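Local coordinates for protein abietadiene synthase, chloroplastic (PDB 3S9V) that belongs to the terpene synthases, a family of largely helical enzymes, and carries both an N-terminal terpene synthase domain and a metal-binding domain, at residues T59-R64 with S231-A236; E152-A157 with S205-Q210; A276-E281 with L327-L332; E611-E616 with S638-T643. All coordinates share one frame; numbering follows the deposited sequence.

Interaction 1 of 4, residues T59-R64 with S231-A236; sequences TAWVAR and SPASTA
Trp-61 meets Ala-233 methylene to methyl, CB to CB at 3.6 Å, and the same Ala-233 methyl reaches obliquely to the ring root, lying 3.7 Å from Trp-61 CG. One turn further along, the CB of Ala-236 rests on the backbone of helix 56-62, 3.8 Å from the carbonyl O of Trp-61. Val-62 brings CG2 alongside the pyrrolidine of Pro-232 at the longer range of 4.4 Å to its CB. No hydrogen bond crosses between the segments; small alanine side chains allow the close approach, with the CA atoms of Trp-61 and Ala-233 5.1 Å apart.

The indole itself leads away from 231-236, and the guanidinium of Arg-64 lies over one of its faces, offset toward the rim. Behind the alanines, the first turn of helix 232-242 is secured by Ser-231, the N-cap, whose OG accepts from Ser-234 N. The carbonyl O of Ser-231 takes Thr-235 N and Thr-235 OG1 from opposite faces of its plane; Thr-235 OG1 stands 2.8 Å from that O. Asp-58 adds a bond to Ala-233 N. On other sides, segment 59-64 packs against helix 77-85 through Thr-59 and Ala-63, and against helix 101-117 through Ala-60, Ala-63 and Arg-64.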
loop_
_atom_site.group_PDB
_atom_site.type_symbol
_atom_site.label_atom_id
_atom_site.label_comp_id
_atom_site.label_asym_id
_atom_site.label_seq_id
_atom_site.Cartn_x
_atom_site.Cartn_y
_atom_site.Cartn_z
ATOM N N THR A 59 3.109 -2.813 33.166
ATOM C CA THR A 59 2.177 -2.947 34.265
ATOM C C THR A 59 2.959 -3.039 35.561
ATOM O O THR A 59 2.570 -2.457 36.575
ATOM C CB THR A 59 1.308 -4.185 34.076
ATOM O OG1 THR A 59 0.612 -4.065 32.832
ATOM C CG2 THR A 59 0.306 -4.320 35.206
ATOM N N ALA A 60 4.080 -3.751 35.517
ATOM C CA ALA A 60 4.924 -3.901 36.693
ATOM C C ALA A 60 5.421 -2.530 37.160
ATOM O O ALA A 60 5.529 -2.280 38.362
ATOM C CB ALA A 60 6.102 -4.808 36.378
ATOM N N TRP A 61 5.716 -1.640 36.216
ATOM C CA TRP A 61 6.194 -0.309 36.580
ATOM C C TRP A 61 5.087 0.554 37.167
ATOM O O TRP A 61 5.314 1.306 38.115
ATOM C CB TRP A 61 6.843 0.391 35.379
ATOM C CG TRP A 61 8.293 0.020 35.226
ATOM C CD1 TRP A 61 8.808 -1.000 34.475
ATOM C CD2 TRP A 61 9.406 0.614 35.918
ATOM N NE1 TRP A 61 10.173 -1.079 34.659
ATOM C CE2 TRP A 61 10.564 -0.103 35.539
ATOM C CE3 TRP A 61 9.534 1.679 36.825
ATOM C CZ2 TRP A 61 11.835 0.209 36.032
ATOM C CZ3 TRP A 61 10.811 1.993 37.324
ATOM C CH2 TRP A 61 11.940 1.258 36.922
ATOM N N VAL A 62 3.887 0.452 36.613
ATOM C CA VAL A 62 2.770 1.213 37.148
ATOM C C VAL A 62 2.489 0.719 38.577
ATOM O O VAL A 62 2.226 1.509 39.473
ATOM C CB VAL A 62 1.512 1.038 36.265
ATOM C CG1 VAL A 62 0.310 1.656 36.936
ATOM C CG2 VAL A 62 1.742 1.704 34.904
ATOM N N ALA A 63 2.584 -0.591 38.778
ATOM C CA ALA A 63 2.334 -1.220 40.076
ATOM C C ALA A 63 3.297 -0.769 41.166
ATOM O O ALA A 63 3.045 -0.973 42.351
ATOM C CB ALA A 63 2.394 -2.728 39.933
ATOM N N ARG A 64 4.403 -0.155 40.768
ATOM C CA ARG A 64 5.381 0.318 41.731
ATOM C C ARG A 64 4.975 1.608 42.431
ATOM O O ARG A 64 5.373 1.851 43.575
ATOM C CB ARG A 64 6.728 0.564 41.060
ATOM C CG ARG A 64 7.489 -0.659 40.660
ATOM C CD ARG A 64 8.932 -0.259 40.468
ATOM N NE ARG A 64 9.711 -1.257 39.756
ATOM C CZ ARG A 64 11.021 -1.158 39.573
ATOM N NH1 ARG A 64 11.678 -0.110 40.060
ATOM N NH2 ARG A 64 11.669 -2.094 38.896
ATOM N N SER A 231 4.751 6.140 26.662
ATOM C CA SER A 231 5.148 4.972 27.449
ATOM C C SER A 231 4.681 5.009 28.909
ATOM O O SER A 231 5.057 5.899 29.668
ATOM C CB SER A 231 6.671 4.828 27.407
ATOM O OG SER A 231 7.121 3.855 28.329
ATOM N N PRO A 232 3.854 4.036 29.325
ATOM C CA PRO A 232 3.354 3.984 30.705
ATOM C C PRO A 232 4.456 3.800 31.754
ATOM O O PRO A 232 4.439 4.449 32.800
ATOM C CB PRO A 232 2.399 2.797 30.672
ATOM C CG PRO A 232 1.885 2.838 29.276
ATOM C CD PRO A 232 3.148 3.049 28.492
ATOM N N ALA A 233 5.401 2.902 31.489
ATOM C CA ALA A 233 6.487 2.666 32.434
ATOM C C ALA A 233 7.344 3.927 32.550
ATOM O O ALA A 233 7.772 4.308 33.639
ATOM C CB ALA A 233 7.344 1.486 31.978
ATOM N N SER A 234 7.577 4.578 31.421
ATOM C CA SER A 234 8.383 5.788 31.402
ATOM C C SER A 234 7.686 6.888 32.195
ATOM O O SER A 234 8.310 7.619 32.959
ATOM C CB SER A 234 8.606 6.237 29.955
ATOM O OG SER A 234 9.724 7.101 29.857
ATOM N N THR A 235 6.377 6.996 32.010
ATOM C CA THR A 235 5.586 7.998 32.707
ATOM C C THR A 235 5.506 7.692 34.197
ATOM O O THR A 235 5.518 8.602 35.025
ATOM C CB THR A 235 4.168 8.051 32.141
ATOM O OG1 THR A 235 4.232 8.373 30.748
ATOM C CG2 THR A 235 3.339 9.106 32.873
ATOM N N ALA A 236 5.420 6.405 34.530
ATOM C CA ALA A 236 5.348 5.974 35.924
ATOM C C ALA A 236 6.636 6.356 36.643
ATOM O O ALA A 236 6.611 6.867 37.763
ATOM C CB ALA A 236 5.131 4.462 35.996
#

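Interaction 2 of 4, residues E152-A157 with S205-Q210; sequences EIVFPA and SLEGLQ
Val-154 sets one methyl against the stem and tip of Glu-207, the two side chains crossing at a slant. CG2 of Val-154 does the touching: it lies 3.4 Å from Glu-207 OE2 and 3.6 Å from the CB of Ser-205. Glu-207 reaches back to it because its chain bends at chi2 (-91°), which turns the carboxylate toward the helix.

Ile-153 also works through its branch methyl. With CG2 anti to the backbone N, that atom sits 3.6 Å from the carbonyl O of Gly-208 and 3.8 Å from Leu-209 CD2. Ala-157, a turn later, places its CB 3.8 Å from Gly-208 CA. All three line one side of Gly-208, where Ile-153 CG2 and the backbone of Val-154 leave no room for a side chain, and the backbones come to 4.3 Å between the CA atoms of Val-154 and Gly-208. Helix 151-164 is kinked here at Pro-156, while 206-208 is a short 3-10 turn whose carbonyl at Glu-207 is met by Gln-210 NE2 in a nearly straight bond (175°).

Direct contact is by van der Waals touch, without a hydrogen bond between the segments. Several polar groups find partners outside the two segments: Arg-183 donates from NE to Ile-153 O and from NH2 to Gly-208 O, linking helix and turn, and the buried Glu-207 OE2 pairs with Tyr-57 OH and Lys-450 NZ, which probably stabilises its negative charge.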
loop_
_atom_site.group_PDB
_atom_site.type_symbol
_atom_site.label_atom_id
_atom_site.label_comp_id
_atom_site.label_asym_id
_atom_site.label_seq_id
_atom_site.Cartn_x
_atom_site.Cartn_y
_atom_site.Cartn_z
ATOM N N GLU A 152 18.609 -2.536 25.888
ATOM C CA GLU A 152 19.927 -2.297 26.459
ATOM C C GLU A 152 20.000 -1.114 27.424
ATOM O O GLU A 152 20.999 -0.913 28.107
ATOM C CB GLU A 152 20.949 -2.154 25.325
ATOM C CG GLU A 152 21.122 -3.466 24.541
ATOM C CD GLU A 152 22.183 -3.401 23.449
ATOM O OE1 GLU A 152 22.001 -2.635 22.474
ATOM O OE2 GLU A 152 23.198 -4.125 23.568
ATOM N N ILE A 153 18.934 -0.337 27.495
ATOM C CA ILE A 153 18.912 0.786 28.417
ATOM C C ILE A 153 18.139 0.376 29.662
ATOM O O ILE A 153 18.598 0.530 30.788
ATOM C CB ILE A 153 18.220 2.004 27.783
ATOM C CG1 ILE A 153 19.202 2.733 26.864
ATOM C CG2 ILE A 153 17.684 2.927 28.870
ATOM C CD1 ILE A 153 18.598 3.948 26.165
ATOM N N VAL A 154 16.964 -0.180 29.424
ATOM C CA VAL A 154 16.056 -0.599 30.473
ATOM C C VAL A 154 16.376 -1.904 31.221
ATOM O O VAL A 154 16.168 -1.998 32.433
ATOM C CB VAL A 154 14.628 -0.656 29.878
ATOM C CG1 VAL A 154 13.732 -1.487 30.739
ATOM C CG2 VAL A 154 14.078 0.782 29.731
ATOM N N PHE A 155 16.889 -2.909 30.523
ATOM C CA PHE A 155 17.180 -4.172 31.187
ATOM C C PHE A 155 18.334 -4.112 32.205
ATOM O O PHE A 155 18.214 -4.632 33.315
ATOM C CB PHE A 155 17.448 -5.265 30.143
ATOM C CG PHE A 155 17.617 -6.641 30.730
ATOM C CD1 PHE A 155 16.555 -7.280 31.354
ATOM C CD2 PHE A 155 18.836 -7.299 30.643
ATOM C CE1 PHE A 155 16.701 -8.560 31.886
ATOM C CE2 PHE A 155 18.994 -8.582 31.171
ATOM C CZ PHE A 155 17.922 -9.213 31.793
ATOM N N PRO A 156 19.466 -3.482 31.845
ATOM C CA PRO A 156 20.554 -3.436 32.829
ATOM C C PRO A 156 20.228 -2.543 34.025
ATOM O O PRO A 156 20.682 -2.793 35.146
ATOM C CB PRO A 156 21.736 -2.921 32.019
ATOM C CG PRO A 156 21.424 -3.386 30.624
ATOM C CD PRO A 156 19.951 -3.092 30.511
ATOM N N ALA A 157 19.430 -1.509 33.787
ATOM C CA ALA A 157 19.041 -0.604 34.855
ATOM C C ALA A 157 18.329 -1.377 35.960
ATOM O O ALA A 157 18.534 -1.103 37.138
ATOM C CB ALA A 157 18.138 0.491 34.315
ATOM N N SER A 205 11.980 5.463 27.080
ATOM C CA SER A 205 12.519 4.575 28.104
ATOM C C SER A 205 13.248 5.283 29.245
ATOM O O SER A 205 14.345 4.887 29.643
ATOM C CB SER A 205 13.428 3.516 27.460
ATOM O OG SER A 205 13.934 3.945 26.214
ATOM N N LEU A 206 12.613 6.322 29.779
ATOM C CA LEU A 206 13.177 7.086 30.886
ATOM C C LEU A 206 13.342 6.253 32.155
ATOM O O LEU A 206 14.149 6.594 33.017
ATOM C CB LEU A 206 12.300 8.303 31.185
ATOM C CG LEU A 206 12.419 9.462 30.196
ATOM C CD1 LEU A 206 11.289 10.451 30.403
ATOM C CD2 LEU A 206 13.766 10.133 30.395
ATOM N N GLU A 207 12.582 5.166 32.277
ATOM C CA GLU A 207 12.689 4.323 33.457
ATOM C C GLU A 207 14.097 3.723 33.556
ATOM O O GLU A 207 14.518 3.269 34.623
ATOM C CB GLU A 207 11.622 3.215 33.444
ATOM C CG GLU A 207 11.830 2.126 32.402
ATOM C CD GLU A 207 11.138 2.411 31.083
ATOM O OE1 GLU A 207 10.914 3.602 30.765
ATOM O OE2 GLU A 207 10.832 1.438 30.353
ATOM N N GLY A 208 14.829 3.750 32.449
ATOM C CA GLY A 208 16.182 3.219 32.449
ATOM C C GLY A 208 17.263 4.289 32.411
ATOM O O GLY A 208 18.441 3.979 32.237
ATOM N N LEU A 209 16.870 5.550 32.578
ATOM C CA LEU A 209 17.819 6.664 32.553
ATOM C C LEU A 209 17.677 7.532 33.802
ATOM O O LEU A 209 18.212 8.638 33.868
ATOM C CB LEU A 209 17.561 7.524 31.316
ATOM C CG LEU A 209 17.545 6.780 29.986
ATOM C CD1 LEU A 209 16.884 7.652 28.943
ATOM C CD2 LEU A 209 18.967 6.403 29.576
ATOM N N GLN A 210 16.953 7.018 34.788
ATOM C CA GLN A 210 16.700 7.724 36.039
ATOM C C GLN A 210 17.918 8.214 36.817
ATOM O O GLN A 210 17.791 9.089 37.667
ATOM C CB GLN A 210 15.882 6.840 36.974
ATOM C CG GLN A 210 14.573 6.366 36.407
ATOM C CD GLN A 210 13.811 5.543 37.407
ATOM O OE1 GLN A 210 13.390 6.051 38.444
ATOM N NE2 GLN A 210 13.632 4.262 37.110
#

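Interaction 3 of 4, residues A276-E281 with L327-L332; sequences AVDTVE and LRILRL
Ile-329 is wedged between three residues of the opposite helix, and its two branches divide the work. Its CD1 presses on the CB of Asp-278 at 3.6 Å, crossing that side chain at about a right angle. Ile-329 and Val-277 run antiparallel alongside each other, Ile-329 CG2 lying 3.9 Å from Val-277 CG1. Beside this apolar wedge, the Arg-328 chain bends at chi3 and delivers NH1 to Asp-278 OD1, a salt bridge of 2.8 Å with an N-H...O angle of 171°. The oxygen lies in the guanidinium plane, yet the donor arrives from above the carboxylate plane, the two planes being 63° apart. Arg-371 adds a second ion pair to the same OD1, which probably offsets the repulsion between the two close guanidinium groups.

The axes of segments 276-281 and 327-332 pass 11.1 Å apart at 69°, inside the helical N-terminal terpene synthase region. Helix 320-332 starts within a DIDD sequence that fits the DXDD signature of class II terpene synthases.

Toward the partly exposed Glu-281, contact is looser and passes through water. One water donates to Asp-278 OD1 and to Glu-281 OE1, the latter at 2.7 Å, and accepts from Arg-328 NH2. Glu-281 OE1 comes no nearer than 4.1 Å to Ile-329 CG1, while its OE2 is hydrogen-bonded to His-333 just past the end of helix 320-332.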
loop_
_atom_site.group_PDB
_atom_site.type_symbol
_atom_site.label_atom_id
_atom_site.label_comp_id
_atom_site.label_asym_id
_atom_site.label_seq_id
_atom_site.Cartn_x
_atom_site.Cartn_y
_atom_site.Cartn_z
ATOM N N ALA A 276 -5.499 -0.523 9.605
ATOM C CA ALA A 276 -6.676 -1.346 9.352
ATOM C C ALA A 276 -7.184 -1.068 7.944
ATOM O O ALA A 276 -7.517 -1.993 7.190
ATOM C CB ALA A 276 -7.765 -1.033 10.378
ATOM N N VAL A 277 -7.236 0.217 7.596
ATOM C CA VAL A 277 -7.699 0.652 6.279
ATOM C C VAL A 277 -6.774 0.172 5.167
ATOM O O VAL A 277 -7.228 -0.287 4.114
ATOM C CB VAL A 277 -7.783 2.199 6.205
ATOM C CG1 VAL A 277 -7.908 2.662 4.749
ATOM C CG2 VAL A 277 -8.966 2.695 7.025
ATOM N N ASP A 278 -5.474 0.293 5.402
ATOM C CA ASP A 278 -4.479 -0.114 4.415
ATOM C C ASP A 278 -4.553 -1.626 4.233
ATOM O O ASP A 278 -4.408 -2.131 3.126
ATOM C CB ASP A 278 -3.072 0.306 4.874
ATOM C CG ASP A 278 -2.015 0.067 3.812
ATOM O OD1 ASP A 278 -2.195 0.543 2.671
ATOM O OD2 ASP A 278 -0.999 -0.589 4.114
ATOM N N THR A 279 -4.802 -2.335 5.326
ATOM C CA THR A 279 -4.903 -3.790 5.293
ATOM C C THR A 279 -6.051 -4.273 4.419
ATOM O O THR A 279 -5.856 -5.131 3.566
ATOM C CB THR A 279 -5.086 -4.369 6.713
ATOM O OG1 THR A 279 -3.947 -4.028 7.505
ATOM C CG2 THR A 279 -5.223 -5.888 6.671
ATOM N N VAL A 280 -7.247 -3.729 4.635
ATOM C CA VAL A 280 -8.405 -4.139 3.838
ATOM C C VAL A 280 -8.296 -3.668 2.381
ATOM O O VAL A 280 -8.861 -4.294 1.474
ATOM C CB VAL A 280 -9.727 -3.630 4.452
ATOM C CG1 VAL A 280 -9.930 -4.245 5.824
ATOM C CG2 VAL A 280 -9.720 -2.119 4.545
ATOM N N GLU A 281 -7.572 -2.575 2.145
ATOM C CA GLU A 281 -7.404 -2.111 0.772
ATOM C C GLU A 281 -6.425 -3.031 0.045
ATOM O O GLU A 281 -6.723 -3.505 -1.048
ATOM C CB GLU A 281 -6.897 -0.668 0.727
ATOM C CG GLU A 281 -7.898 0.349 1.263
ATOM C CD GLU A 281 -7.468 1.787 1.022
ATOM O OE1 GLU A 281 -6.316 2.135 1.367
ATOM O OE2 GLU A 281 -8.291 2.571 0.496
ATOM N N LEU A 327 -0.324 10.065 4.602
ATOM C CA LEU A 327 -0.226 10.912 3.412
ATOM C C LEU A 327 -0.774 10.207 2.169
ATOM O O LEU A 327 -1.570 10.793 1.430
ATOM C CB LEU A 327 1.226 11.360 3.172
ATOM C CG LEU A 327 1.495 12.101 1.858
ATOM C CD1 LEU A 327 0.540 13.282 1.722
ATOM C CD2 LEU A 327 2.942 12.563 1.821
ATOM N N ARG A 328 -0.378 8.954 1.945
ATOM C CA ARG A 328 -0.872 8.229 0.768
ATOM C C ARG A 328 -2.368 7.931 0.805
ATOM O O ARG A 328 -3.096 8.242 -0.147
ATOM C CB ARG A 328 -0.117 6.912 0.561
ATOM C CG ARG A 328 -0.553 6.140 -0.700
ATOM C CD ARG A 328 0.277 4.874 -0.881
ATOM N NE ARG A 328 0.302 4.138 0.372
ATOM C CZ ARG A 328 -0.599 3.236 0.736
ATOM N NH1 ARG A 328 -0.489 2.643 1.917
ATOM N NH2 ARG A 328 -1.581 2.895 -0.092
ATOM N N ILE A 329 -2.826 7.327 1.896
ATOM C CA ILE A 329 -4.234 6.975 2.023
ATOM C C ILE A 329 -5.183 8.171 2.079
ATOM O O ILE A 329 -6.247 8.137 1.469
ATOM C CB ILE A 329 -4.468 6.079 3.244
ATOM C CG1 ILE A 329 -3.714 4.760 3.048
ATOM C CG2 ILE A 329 -5.964 5.825 3.431
ATOM C CD1 ILE A 329 -3.811 3.789 4.222
ATOM N N LEU A 330 -4.812 9.220 2.807
ATOM C CA LEU A 330 -5.651 10.415 2.886
ATOM C C LEU A 330 -5.677 11.105 1.524
ATOM O O LEU A 330 -6.704 11.650 1.104
ATOM C CB LEU A 330 -5.128 11.387 3.954
ATOM C CG LEU A 330 -5.321 10.930 5.408
ATOM C CD1 LEU A 330 -4.669 11.914 6.357
ATOM C CD2 LEU A 330 -6.814 10.824 5.717
ATOM N N ARG A 331 -4.542 11.079 0.832
ATOM C CA ARG A 331 -4.471 11.686 -0.481
ATOM C C ARG A 331 -5.356 10.933 -1.460
ATOM O O ARG A 331 -6.153 11.540 -2.182
ATOM C CB ARG A 331 -3.036 11.699 -1.005
ATOM C CG ARG A 331 -2.955 11.902 -2.517
ATOM C CD ARG A 331 -1.563 12.308 -2.947
ATOM N NE ARG A 331 -1.282 13.680 -2.550
ATOM C CZ ARG A 331 -0.152 14.318 -2.823
ATOM N NH1 ARG A 331 0.008 15.570 -2.424
ATOM N NH2 ARG A 331 0.819 13.699 -3.482
ATOM N N LEU A 332 -5.223 9.611 -1.493
ATOM C CA LEU A 332 -6.033 8.830 -2.419
ATOM C C LEU A 332 -7.518 8.968 -2.138
ATOM O O LEU A 332 -8.334 8.849 -3.052
ATOM C CB LEU A 332 -5.620 7.352 -2.397
ATOM C CG LEU A 332 -4.251 7.057 -3.026
ATOM C CD1 LEU A 332 -3.883 5.602 -2.827
ATOM C CD2 LEU A 332 -4.288 7.395 -4.514
HETATM O O HOH W 1 -3.836 1.388 0.571
#

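Interaction 4 of 4, residues E611-E616 with S638-T643; sequences EAYTKE and SIALGT
Ser-638 OG donates to Glu-616 OE2 over 2.8 Å, the one hydrogen bond that joins the two segments. The hydroxyl is turned to it by a chi1 of 75°, which puts OG between the backbone N and the carbonyl carbon, and it meets OE2 from well above the carboxylate plane (63°). Glu-616 reaches across with its chain extended beyond CG. Ala-635 O, a turn earlier, is a second acceptor close by, so the two compete for the one hydrogen.

Earlier in helix 599-621, the CB of Ala-612 lies 3.8 Å from the backbone N of Ser-638, a fit that brings the CA atoms of this pair to 5.1 Å. Tyr-613 spans the rest of the contact. Its CE1 approaches Ser-638 O obliquely at 3.3 Å, and its OH extends to the CB of Ala-640 at 3.5 Å. Ser-638 touches Ala-612, Tyr-613 and Glu-616 and buries the largest area of the contact.

Helix 628-638 ends here, and Ala-640, with a phi of 65°, turns the chain into helix 641-648. Such an interruption is consistent with the helix G break of class I terpene synthase folds. In agreement, Tyr-613 and Ala-640 both touch helix 521-541, where Asp-538 begins a DDLYD sequence matching the aspartate-rich DDXXD motif, and Ile-639 packs on Asn-682 of helix 669-693; the break therefore probably borders the class I pocket.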
loop_
_atom_site.group_PDB
_atom_site.type_symbol
_atom_site.label_atom_id
_atom_site.label_comp_id
_atom_site.label_asym_id
_atom_site.label_seq_id
_atom_site.Cartn_x
_atom_site.Cartn_y
_atom_site.Cartn_z
ATOM N N GLU A 611 -9.905 7.802 -38.137
ATOM C CA GLU A 611 -9.179 8.912 -38.725
ATOM C C GLU A 611 -7.734 8.867 -38.237
ATOM O O GLU A 611 -6.815 9.113 -39.013
ATOM C CB GLU A 611 -9.843 10.242 -38.356
ATOM C CG GLU A 611 -10.774 10.755 -39.443
ATOM C CD GLU A 611 -11.847 11.699 -38.927
ATOM O OE1 GLU A 611 -11.537 12.568 -38.080
ATOM O OE2 GLU A 611 -13.007 11.576 -39.385
ATOM N N ALA A 612 -7.526 8.534 -36.964
ATOM C CA ALA A 612 -6.164 8.447 -36.443
ATOM C C ALA A 612 -5.409 7.299 -37.137
ATOM O O ALA A 612 -4.236 7.441 -37.484
ATOM C CB ALA A 612 -6.181 8.236 -34.925
ATOM N N TYR A 613 -6.077 6.163 -37.332
ATOM C CA TYR A 613 -5.450 5.025 -38.012
ATOM C C TYR A 613 -5.118 5.421 -39.445
ATOM O O TYR A 613 -4.075 5.057 -39.981
ATOM C CB TYR A 613 -6.380 3.808 -38.063
ATOM C CG TYR A 613 -6.617 3.109 -36.749
ATOM C CD1 TYR A 613 -5.599 2.992 -35.796
ATOM C CD2 TYR A 613 -7.851 2.521 -36.469
ATOM C CE1 TYR A 613 -5.807 2.304 -34.599
ATOM C CE2 TYR A 613 -8.068 1.827 -35.275
ATOM C CZ TYR A 613 -7.046 1.724 -34.350
ATOM O OH TYR A 613 -7.259 1.035 -33.179
ATOM N N THR A 614 -6.028 6.166 -40.059
ATOM C CA THR A 614 -5.854 6.611 -41.430
ATOM C C THR A 614 -4.644 7.523 -41.614
ATOM O O THR A 614 -3.942 7.421 -42.618
ATOM C CB THR A 614 -7.119 7.333 -41.930
ATOM O OG1 THR A 614 -8.214 6.408 -41.944
ATOM C CG2 THR A 614 -6.909 7.881 -43.339
ATOM N N LYS A 615 -4.389 8.408 -40.653
ATOM C CA LYS A 615 -3.250 9.305 -40.776
ATOM C C LYS A 615 -1.948 8.512 -40.703
ATOM O O LYS A 615 -1.004 8.811 -41.429
ATOM C CB LYS A 615 -3.272 10.385 -39.684
ATOM C CG LYS A 615 -2.323 11.553 -39.967
ATOM C CD LYS A 615 -2.305 12.588 -38.850
ATOM C CE LYS A 615 -3.634 13.325 -38.706
ATOM N NZ LYS A 615 -3.901 14.270 -39.825
ATOM N N GLU A 616 -1.886 7.508 -39.830
ATOM C CA GLU A 616 -0.673 6.693 -39.717
ATOM C C GLU A 616 -0.446 5.897 -41.000
ATOM O O GLU A 616 0.683 5.770 -41.470
ATOM C CB GLU A 616 -0.754 5.705 -38.541
ATOM C CG GLU A 616 -0.952 6.346 -37.181
ATOM C CD GLU A 616 -0.527 5.436 -36.033
ATOM O OE1 GLU A 616 -0.718 4.201 -36.144
ATOM O OE2 GLU A 616 -0.015 5.962 -35.017
ATOM N N SER A 638 -4.305 7.053 -31.825
ATOM C CA SER A 638 -4.220 5.783 -32.544
ATOM C C SER A 638 -3.984 4.609 -31.596
ATOM O O SER A 638 -4.344 3.484 -31.918
ATOM C CB SER A 638 -3.100 5.816 -33.589
ATOM O OG SER A 638 -1.836 5.717 -32.965
ATOM N N ILE A 639 -3.379 4.870 -30.438
ATOM C CA ILE A 639 -3.119 3.808 -29.469
ATOM C C ILE A 639 -4.449 3.191 -29.004
ATOM O O ILE A 639 -4.478 2.128 -28.401
ATOM C CB ILE A 639 -2.258 4.344 -28.264
ATOM C CG1 ILE A 639 -1.720 3.172 -27.447
ATOM C CG2 ILE A 639 -3.058 5.319 -27.409
ATOM C CD1 ILE A 639 -0.825 2.221 -28.251
ATOM N N ALA A 640 -5.542 3.893 -29.300
ATOM C CA ALA A 640 -6.916 3.460 -29.025
ATOM C C ALA A 640 -7.443 3.279 -27.604
ATOM O O ALA A 640 -8.536 2.741 -27.428
ATOM C CB ALA A 640 -7.212 2.195 -29.831
ATOM N N LEU A 641 -6.710 3.725 -26.592
ATOM C CA LEU A 641 -7.204 3.583 -25.226
ATOM C C LEU A 641 -8.444 4.453 -25.014
ATOM O O LEU A 641 -9.383 4.055 -24.318
ATOM C CB LEU A 641 -6.118 3.963 -24.219
ATOM C CG LEU A 641 -4.838 3.129 -24.347
ATOM C CD1 LEU A 641 -3.842 3.565 -23.290
ATOM C CD2 LEU A 641 -5.171 1.646 -24.205
ATOM N N GLY A 642 -8.453 5.635 -25.625
ATOM C CA GLY A 642 -9.593 6.519 -25.478
ATOM C C GLY A 642 -10.897 5.864 -25.926
ATOM O O GLY A 642 -11.914 5.971 -25.246
ATOM N N THR A 643 -10.855 5.192 -27.075
ATOM C CA THR A 643 -12.017 4.514 -27.664
ATOM C C THR A 643 -12.603 3.458 -26.725
ATOM O O THR A 643 -13.823 3.404 -26.511
ATOM C CB THR A 643 -11.619 3.858 -29.014
ATOM O OG1 THR A 643 -11.336 4.893 -29.957
ATOM C CG2 THR A 643 -12.735 2.951 -29.560
#

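In the fold
Interactions 1 and 2 form one packed unit, their centres 12 Å apart: Ser-234 OG probably hydrogen-bonds Leu-206 N at 3.0 Å, and the carboxylate of Glu-207 packs on Ala-233 and Ser-234. Contact 152-157/205-210 falls, in sequence, between the two segments of interaction 1. Interaction 3 stands apart, its centre about 33 Å from that of interaction 1; the centre of interaction 4, in the metal-binding region, is about 37 Å from that of interaction 3. Interactions 1 and 4 sit on opposite sides of the chain's centre, about 69 Å between centres. This spread fits a three-domain gamma-beta-alpha architecture, DIDD lying at the start of one interaction 3 helix and DDLYD beginning at Asp-538, which Tyr-613 touches.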